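Long-range contact in nucleoporin nup120 (Schizosaccharomyces pombe, PDB 4GQ2), which serves as a structural component of the nuclear pore complex, whose nucleoporins can also dock transiently associated nuclear transport factors: residues A[19-33]-A[98-110]. Sequence-based numbering, arbitrary orientation.
Sequences LEGTLALWVPALEND and LSKFNVKIHFPSN
The indole of W26 lies flat over the imidazole of H106 in an offset stack, centroids 4.3 Å apart and planes only 12° from parallel. From the backbone outward, H106 first sets CB over the five-membered ring of W26, a CH-pi contact 3.8 Å from its centroid. H106 CG comes next, 3.7 Å from W26 NE1; H106 CD2 then sits over the indole, 3.5 Å from W26 CE2, and the imidazole edge at this atom faces L25 O, which lies in the ring plane. At the tip, H106 NE2 reaches W26 CZ2 at 3.7 Å. Both side chains carry CG beside their own backbone N (chi1 -76° in W26, -56° in H106), which sends the rings out side by side.

They are neighbours across parallel strands 21-26 and 101-106, whose backbones donate in turn, from E20 N to K100 O at one end to V27 N to H106 O at the other; H106 N to L25 O is 2.7 Å. Just beyond, V27 folds CG1 over one face of the F107 ring and CG2 against P108 CD (3.6 Å).

Strand 21-26 is an outermost strand of a five-stranded mixed sheet in the beta-propeller region. Strand 83-88 flanks 101-106 on its other side, while helix 146-149 sets W147 against L23 and L25 and F148 against V103.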
ATOM      1  N   LEU A  19       9.219   4.227 -11.757  1.00 40.02           N
ATOM      2  CA  LEU A  19       9.634   4.479 -13.119  1.00 35.34           C
ATOM      3  C   LEU A  19       8.533   4.110 -14.100  1.00 38.86           C
ATOM      4  O   LEU A  19       7.741   3.205 -13.842  1.00 41.54           O
ATOM      5  CB  LEU A  19      10.902   3.691 -13.437  1.00 32.58           C
ATOM      6  CG  LEU A  19      12.183   4.001 -12.650  1.00 37.32           C
ATOM      7  CD1 LEU A  19      13.353   3.221 -13.240  1.00 36.56           C
ATOM      8  CD2 LEU A  19      12.508   5.493 -12.588  1.00 34.56           C
ATOM      9  N   GLU A  20       8.497   4.820 -15.222  1.00 42.64           N
ATOM     10  CA  GLU A  20       7.547   4.549 -16.297  1.00 46.91           C
ATOM     11  C   GLU A  20       8.077   3.550 -17.323  1.00 47.79           C
ATOM     12  O   GLU A  20       7.297   2.867 -17.990  1.00 50.89           O
ATOM     13  CB  GLU A  20       7.150   5.850 -16.990  1.00 51.83           C
ATOM     14  CG  GLU A  20       6.202   6.720 -16.177  1.00 57.62           C
ATOM     15  CD  GLU A  20       5.904   8.052 -16.844  1.00 67.26           C
ATOM     16  OE1 GLU A  20       5.449   8.977 -16.140  1.00 73.61           O
ATOM     17  OE2 GLU A  20       6.127   8.180 -18.070  1.00 62.77           O
ATOM     18  N   GLY A  21       9.400   3.468 -17.455  1.00 50.62           N
ATOM     19  CA  GLY A  21      10.010   2.508 -18.369  1.00 43.33           C
ATOM     20  C   GLY A  21      11.528   2.491 -18.398  1.00 46.15           C
ATOM     21  O   GLY A  21      12.196   3.066 -17.535  1.00 41.35           O
ATOM     22  N   THR A  22      12.060   1.817 -19.412  1.00 45.88           N
ATOM     23  CA  THR A  22      13.485   1.569 -19.548  1.00 43.20           C
ATOM     24  C   THR A  22      13.913   1.972 -20.955  1.00 44.43           C
ATOM     25  O   THR A  22      13.287   1.562 -21.936  1.00 40.54           O
ATOM     26  CB  THR A  22      13.785   0.067 -19.355  1.00 40.66           C
ATOM     27  OG1 THR A  22      13.266  -0.373 -18.091  1.00 45.85           O
ATOM     28  CG2 THR A  22      15.276  -0.203 -19.424  1.00 35.27           C
ATOM     29  N   LEU A  23      14.964   2.781 -21.058  1.00 44.62           N
ATOM     30  CA  LEU A  23      15.595   2.995 -22.358  1.00 44.18           C
ATOM     31  C   LEU A  23      16.535   1.829 -22.608  1.00 42.55           C
ATOM     32  O   LEU A  23      17.512   1.640 -21.880  1.00 49.17           O
ATOM     33  CB  LEU A  23      16.342   4.333 -22.430  1.00 37.70           C
ATOM     34  CG  LEU A  23      17.167   4.616 -23.699  1.00 40.45           C
ATOM     35  CD1 LEU A  23      16.340   4.629 -24.986  1.00 35.28           C
ATOM     36  CD2 LEU A  23      17.917   5.924 -23.552  1.00 38.20           C
ATOM     37  N   ALA A  24      16.215   1.041 -23.625  1.00 47.33           N
ATOM     38  CA  ALA A  24      17.022  -0.110 -23.999  1.00 43.11           C
ATOM     39  C   ALA A  24      17.997   0.293 -25.100  1.00 49.77           C
ATOM     40  O   ALA A  24      17.592   0.852 -26.123  1.00 52.06           O
ATOM     41  CB  ALA A  24      16.130  -1.243 -24.464  1.00 34.38           C
ATOM     42  N   LEU A  25      19.281   0.029 -24.875  1.00 45.38           N
ATOM     43  CA  LEU A  25      20.314   0.346 -25.854  1.00 41.42           C
ATOM     44  C   LEU A  25      21.180  -0.865 -26.179  1.00 47.43           C
ATOM     45  O   LEU A  25      21.390  -1.734 -25.329  1.00 47.14           O
ATOM     46  CB  LEU A  25      21.206   1.461 -25.336  1.00 43.92           C
ATOM     47  CG  LEU A  25      20.600   2.793 -24.913  1.00 48.81           C
ATOM     48  CD1 LEU A  25      21.727   3.753 -24.546  1.00 39.17           C
ATOM     49  CD2 LEU A  25      19.743   3.364 -26.031  1.00 52.07           C
ATOM     50  N   TRP A  26      21.670  -0.910 -27.415  1.00 50.87           N
ATOM     51  CA  TRP A  26      22.622  -1.927 -27.869  1.00 47.18           C
ATOM     52  C   TRP A  26      23.860  -1.253 -28.364  1.00 55.79           C
ATOM     53  O   TRP A  26      23.788  -0.356 -29.213  1.00 53.00           O
ATOM     54  CB  TRP A  26      22.031  -2.760 -29.000  1.00 48.88           C
ATOM     55  CG  TRP A  26      21.023  -3.780 -28.542  1.00 42.33           C
ATOM     56  CD1 TRP A  26      21.214  -5.151 -28.383  1.00 43.27           C
ATOM     57  CD2 TRP A  26      19.624  -3.544 -28.156  1.00 44.19           C
ATOM     58  NE1 TRP A  26      20.064  -5.761 -27.944  1.00 50.81           N
ATOM     59  CE2 TRP A  26      19.073  -4.856 -27.786  1.00 49.92           C
ATOM     60  CE3 TRP A  26      18.804  -2.421 -28.082  1.00 44.74           C
ATOM     61  CZ2 TRP A  26      17.758  -5.010 -27.368  1.00 52.40           C
ATOM     62  CZ3 TRP A  26      17.478  -2.592 -27.663  1.00 58.68           C
ATOM     63  CH2 TRP A  26      16.968  -3.857 -27.316  1.00 47.16           C
ATOM     64  N   VAL A  27      25.012  -1.671 -27.837  1.00 61.70           N
ATOM     65  CA  VAL A  27      26.302  -1.167 -28.316  1.00 53.39           C
ATOM     66  C   VAL A  27      26.525  -1.656 -29.756  1.00 50.90           C
ATOM     67  O   VAL A  27      26.056  -2.748 -30.111  1.00 47.96           O
ATOM     68  CB  VAL A  27      27.478  -1.570 -27.389  1.00 55.26           C
ATOM     69  CG1 VAL A  27      27.269  -1.018 -25.985  1.00 52.20           C
ATOM     70  CG2 VAL A  27      27.664  -3.080 -27.342  1.00 48.62           C
ATOM     71  N   PRO A  28      27.193  -0.839 -30.600  1.00 48.28           N
ATOM     72  CA  PRO A  28      27.466  -1.245 -31.985  1.00 55.57           C
ATOM     73  C   PRO A  28      28.176  -2.599 -32.058  1.00 67.03           C
ATOM     74  O   PRO A  28      29.103  -2.851 -31.281  1.00 75.69           O
ATOM     75  CB  PRO A  28      28.384  -0.131 -32.496  1.00 51.15           C
ATOM     76  CG  PRO A  28      27.985   1.061 -31.701  1.00 49.12           C
ATOM     77  CD  PRO A  28      27.681   0.528 -30.330  1.00 50.70           C
ATOM     78  N   ALA A  29      27.726  -3.460 -32.970  1.00 59.74           N
ATOM     79  CA  ALA A  29      28.294  -4.802 -33.125  1.00 71.27           C
ATOM     80  C   ALA A  29      29.658  -4.788 -33.830  1.00 76.58           C
ATOM     81  O   ALA A  29      29.882  -4.008 -34.758  1.00 65.16           O
ATOM     82  CB  ALA A  29      27.320  -5.711 -33.862  1.00 65.35           C
ATOM     83  N   LEU A  30      30.561  -5.652 -33.370  1.00 81.48           N
ATOM     84  CA  LEU A  30      31.889  -5.810 -33.970  1.00 82.40           C
ATOM     85  C   LEU A  30      32.127  -7.253 -34.428  1.00 89.91           C
ATOM     86  O   LEU A  30      31.281  -8.125 -34.211  1.00 82.84           O
ATOM     87  CB  LEU A  30      32.983  -5.332 -33.005  1.00 75.53           C
ATOM     88  CG  LEU A  30      33.542  -3.914 -33.212  1.00 83.34           C
ATOM     89  CD1 LEU A  30      32.498  -2.820 -33.021  1.00 83.34           C
ATOM     90  CD2 LEU A  30      34.725  -3.674 -32.288  1.00 79.18           C
ATOM     91  N   GLU A  31      33.272  -7.503 -35.062  1.00108.08           N
ATOM     92  CA  GLU A  31      33.509  -8.781 -35.747  1.00116.96           C
ATOM     93  C   GLU A  31      33.770  -9.961 -34.804  1.00105.64           C
ATOM     94  O   GLU A  31      33.095 -10.992 -34.896  1.00107.10           O
ATOM     95  CB  GLU A  31      34.629  -8.643 -36.781  1.00123.41           C
ATOM     96  CG  GLU A  31      34.349  -9.382 -38.079  1.00110.24           C
ATOM     97  CD  GLU A  31      35.179  -8.859 -39.234  1.00106.97           C
ATOM     98  OE1 GLU A  31      36.400  -9.126 -39.260  1.00100.83           O
ATOM     99  OE2 GLU A  31      34.606  -8.186 -40.117  1.00101.84           O
ATOM    100  N   ASN A  32      34.747  -9.810 -33.913  1.00 82.10           N
ATOM    101  CA  ASN A  32      34.999 -10.797 -32.862  1.00 96.35           C
ATOM    102  C   ASN A  32      34.420 -10.292 -31.545  1.00104.72           C
ATOM    103  O   ASN A  32      35.144  -9.845 -30.648  1.00 87.17           O
ATOM    104  CB  ASN A  32      36.493 -11.107 -32.755  1.00 99.23           C
ATOM    105  CG  ASN A  32      37.064 -11.653 -34.050  1.00 92.23           C
ATOM    106  OD1 ASN A  32      36.596 -12.671 -34.569  1.00 79.33           O
ATOM    107  ND2 ASN A  32      38.075 -10.973 -34.585  1.00 68.89           N
ATOM    108  N   ASP A  33      33.095 -10.386 -31.458  1.00118.29           N
ATOM    109  CA  ASP A  33      32.290  -9.669 -30.462  1.00101.80           C
ATOM    110  C   ASP A  33      32.570  -9.878 -28.971  1.00 93.72           C
ATOM    111  O   ASP A  33      32.716  -8.891 -28.251  1.00 98.09           O
ATOM    112  CB  ASP A  33      30.800  -9.820 -30.766  1.00 91.41           C
ATOM    113  CG  ASP A  33      30.230  -8.595 -31.431  1.00 91.46           C
ATOM    114  OD1 ASP A  33      30.835  -7.504 -31.271  1.00 60.70           O
ATOM    115  OD2 ASP A  33      29.183  -8.720 -32.100  1.00 99.75           O
ATOM    116  N   LEU A  98      12.160  15.053 -13.240  1.00 50.67           N
ATOM    117  CA  LEU A  98      12.293  13.802 -12.505  1.00 45.40           C
ATOM    118  C   LEU A  98      12.839  12.671 -13.363  1.00 46.10           C
ATOM    119  O   LEU A  98      12.579  12.609 -14.567  1.00 39.31           O
ATOM    120  CB  LEU A  98      10.948  13.381 -11.925  1.00 36.37           C
ATOM    121  CG  LEU A  98      10.240  14.364 -10.995  1.00 45.66           C
ATOM    122  CD1 LEU A  98       8.880  13.799 -10.623  1.00 48.90           C
ATOM    123  CD2 LEU A  98      11.060  14.674  -9.751  1.00 45.45           C
ATOM    124  N   SER A  99      13.598  11.781 -12.729  1.00 42.04           N
ATOM    125  CA  SER A  99      14.046  10.554 -13.377  1.00 41.53           C
ATOM    126  C   SER A  99      12.900   9.551 -13.395  1.00 40.26           C
ATOM    127  O   SER A  99      12.591   8.933 -12.383  1.00 47.13           O
ATOM    128  CB  SER A  99      15.252   9.969 -12.642  1.00 41.54           C
ATOM    129  OG  SER A  99      16.322  10.891 -12.605  1.00 41.10           O
ATOM    130  N   LYS A 100      12.258   9.409 -14.547  1.00 44.59           N
ATOM    131  CA  LYS A 100      11.118   8.507 -14.688  1.00 44.55           C
ATOM    132  C   LYS A 100      11.507   7.263 -15.467  1.00 42.03           C
ATOM    133  O   LYS A 100      10.667   6.402 -15.750  1.00 34.93           O
ATOM    134  CB  LYS A 100       9.964   9.220 -15.394  1.00 52.23           C
ATOM    135  CG  LYS A 100       9.278  10.310 -14.581  1.00 56.27           C
ATOM    136  CD  LYS A 100       8.475  11.217 -15.503  1.00 62.26           C
ATOM    137  CE  LYS A 100       7.422  12.018 -14.754  1.00 72.30           C
ATOM    138  NZ  LYS A 100       6.693  12.952 -15.663  1.00 71.83           N
ATOM    139  N   PHE A 101      12.786   7.172 -15.821  1.00 41.99           N
ATOM    140  CA  PHE A 101      13.279   6.062 -16.632  1.00 43.36           C
ATOM    141  C   PHE A 101      14.645   5.615 -16.156  1.00 43.91           C
ATOM    142  O   PHE A 101      15.435   6.429 -15.658  1.00 42.27           O
ATOM    143  CB  PHE A 101      13.348   6.454 -18.121  1.00 43.88           C
ATOM    144  CG  PHE A 101      12.048   6.975 -18.668  1.00 44.91           C
ATOM    145  CD1 PHE A 101      11.067   6.095 -19.126  1.00 48.00           C
ATOM    146  CD2 PHE A 101      11.784   8.344 -18.687  1.00 44.82           C
ATOM    147  CE1 PHE A 101       9.854   6.571 -19.607  1.00 43.32           C
ATOM    148  CE2 PHE A 101      10.571   8.826 -19.161  1.00 45.70           C
ATOM    149  CZ  PHE A 101       9.608   7.936 -19.624  1.00 49.87           C
ATOM    150  N   ASN A 102      14.910   4.319 -16.302  1.00 40.41           N
ATOM    151  CA  ASN A 102      16.262   3.790 -16.169  1.00 42.18           C
ATOM    152  C   ASN A 102      16.793   3.423 -17.554  1.00 42.12           C
ATOM    153  O   ASN A 102      16.068   3.500 -18.548  1.00 50.13           O
ATOM    154  CB  ASN A 102      16.300   2.586 -15.214  1.00 43.12           C
ATOM    155  CG  ASN A 102      15.681   1.337 -15.813  1.00 39.32           C
ATOM    156  OD1 ASN A 102      14.638   1.389 -16.452  1.00 42.42           O
ATOM    157  ND2 ASN A 102      16.332   0.208 -15.610  1.00 42.63           N
ATOM    158  N   VAL A 103      18.061   3.046 -17.628  1.00 43.31           N
ATOM    159  CA  VAL A 103      18.617   2.590 -18.894  1.00 45.42           C
ATOM    160  C   VAL A 103      19.183   1.188 -18.778  1.00 41.25           C
ATOM    161  O   VAL A 103      19.753   0.822 -17.752  1.00 42.36           O
ATOM    162  CB  VAL A 103      19.590   3.619 -19.565  1.00 48.46           C
ATOM    163  CG1 VAL A 103      20.014   4.724 -18.613  1.00 41.95           C
ATOM    164  CG2 VAL A 103      20.799   2.944 -20.211  1.00 41.36           C
ATOM    165  N   LYS A 104      18.961   0.396 -19.822  1.00 44.03           N
ATOM    166  CA  LYS A 104      19.501  -0.951 -19.918  1.00 43.45           C
ATOM    167  C   LYS A 104      20.320  -1.056 -21.203  1.00 47.47           C
ATOM    168  O   LYS A 104      19.795  -0.862 -22.307  1.00 35.60           O
ATOM    169  CB  LYS A 104      18.378  -1.987 -19.893  1.00 38.10           C
ATOM    170  CG  LYS A 104      18.825  -3.409 -20.202  1.00 42.70           C
ATOM    171  CD  LYS A 104      17.675  -4.401 -20.134  1.00 37.94           C
ATOM    172  CE  LYS A 104      17.054  -4.445 -18.747  1.00 38.76           C
ATOM    173  NZ  LYS A 104      16.127  -5.598 -18.600  1.00 41.03           N
ATOM    174  N   ILE A 105      21.606  -1.357 -21.031  1.00 41.89           N
ATOM    175  CA  ILE A 105      22.564  -1.417 -22.124  1.00 39.08           C
ATOM    176  C   ILE A 105      22.933  -2.871 -22.360  1.00 35.33           C
ATOM    177  O   ILE A 105      23.363  -3.562 -21.441  1.00 47.10           O
ATOM    178  CB  ILE A 105      23.821  -0.584 -21.794  1.00 38.00           C
ATOM    179  CG1 ILE A 105      23.426   0.880 -21.592  1.00 44.22           C
ATOM    180  CG2 ILE A 105      24.861  -0.705 -22.899  1.00 37.24           C
ATOM    181  CD1 ILE A 105      24.456   1.752 -20.907  1.00 33.54           C
ATOM    182  N   HIS A 106      22.747  -3.335 -23.590  1.00 42.01           N
ATOM    183  CA  HIS A 106      23.075  -4.712 -23.957  1.00 42.78           C
ATOM    184  C   HIS A 106      24.409  -4.769 -24.628  1.00 46.95           C
ATOM    185  O   HIS A 106      24.773  -3.863 -25.391  1.00 44.95           O
ATOM    186  CB  HIS A 106      22.028  -5.310 -24.888  1.00 40.00           C
ATOM    187  CG  HIS A 106      20.627  -5.268 -24.343  1.00 45.57           C
ATOM    188  ND1 HIS A 106      20.060  -6.322 -23.723  1.00 46.86           N
ATOM    189  CD2 HIS A 106      19.672  -4.253 -24.356  1.00 43.01           C
ATOM    190  CE1 HIS A 106      18.806  -5.999 -23.355  1.00 42.88           C
ATOM    191  NE2 HIS A 106      18.570  -4.731 -23.741  1.00 49.32           N
ATOM    192  N   PHE A 107      25.135  -5.849 -24.340  1.00 46.00           N
ATOM    193  CA  PHE A 107      26.477  -6.087 -24.850  1.00 47.44           C
ATOM    194  C   PHE A 107      26.515  -7.435 -25.559  1.00 49.07           C
ATOM    195  O   PHE A 107      25.686  -8.301 -25.265  1.00 51.07           O
ATOM    196  CB  PHE A 107      27.478  -6.090 -23.694  1.00 47.84           C
ATOM    197  CG  PHE A 107      27.715  -4.737 -23.093  1.00 45.86           C
ATOM    198  CD1 PHE A 107      26.863  -4.235 -22.112  1.00 38.32           C
ATOM    199  CD2 PHE A 107      28.797  -3.962 -23.502  1.00 42.83           C
ATOM    200  CE1 PHE A 107      27.087  -2.987 -21.556  1.00 39.67           C
ATOM    201  CE2 PHE A 107      29.024  -2.708 -22.950  1.00 36.12           C
ATOM    202  CZ  PHE A 107      28.168  -2.221 -21.976  1.00 39.54           C
ATOM    203  N   PRO A 108      27.468  -7.617 -26.501  1.00 55.29           N
ATOM    204  CA  PRO A 108      27.624  -8.900 -27.197  1.00 52.24           C
ATOM    205  C   PRO A 108      28.329  -9.930 -26.324  1.00 55.23           C
ATOM    206  O   PRO A 108      28.290 -11.128 -26.621  1.00 54.89           O
ATOM    207  CB  PRO A 108      28.510  -8.554 -28.405  1.00 46.45           C
ATOM    208  CG  PRO A 108      28.676  -7.071 -28.407  1.00 49.09           C
ATOM    209  CD  PRO A 108      28.416  -6.609 -27.007  1.00 54.38           C
ATOM    210  N   SER A 109      28.973  -9.447 -25.263  1.00 56.33           N
ATOM    211  CA  SER A 109      29.648 -10.286 -24.277  1.00 53.57           C
ATOM    212  C   SER A 109      29.492  -9.677 -22.883  1.00 56.04           C
ATOM    213  O   SER A 109      29.345  -8.460 -22.756  1.00 49.42           O
ATOM    214  CB  SER A 109      31.127 -10.408 -24.637  1.00 47.18           C
ATOM    215  OG  SER A 109      31.899 -10.800 -23.521  1.00 48.11           O
ATOM    216  N   ASN A 110      29.534 -10.522 -21.849  1.00 44.75           N
ATOM    217  CA  ASN A 110      29.381 -10.084 -20.463  1.00 41.79           C
ATOM    218  C   ASN A 110      30.424  -9.057 -20.031  1.00 50.94           C
ATOM    219  O   ASN A 110      31.618  -9.269 -20.222  1.00 51.63           O
ATOM    220  CB  ASN A 110      29.422 -11.286 -19.501  1.00 41.24           C
ATOM    221  CG  ASN A 110      28.068 -11.970 -19.346  1.00 44.69           C
ATOM    222  OD1 ASN A 110      27.021 -11.329 -19.395  1.00 49.89           O
ATOM    223  ND2 ASN A 110      28.088 -13.282 -19.144  1.00 43.74           N
TER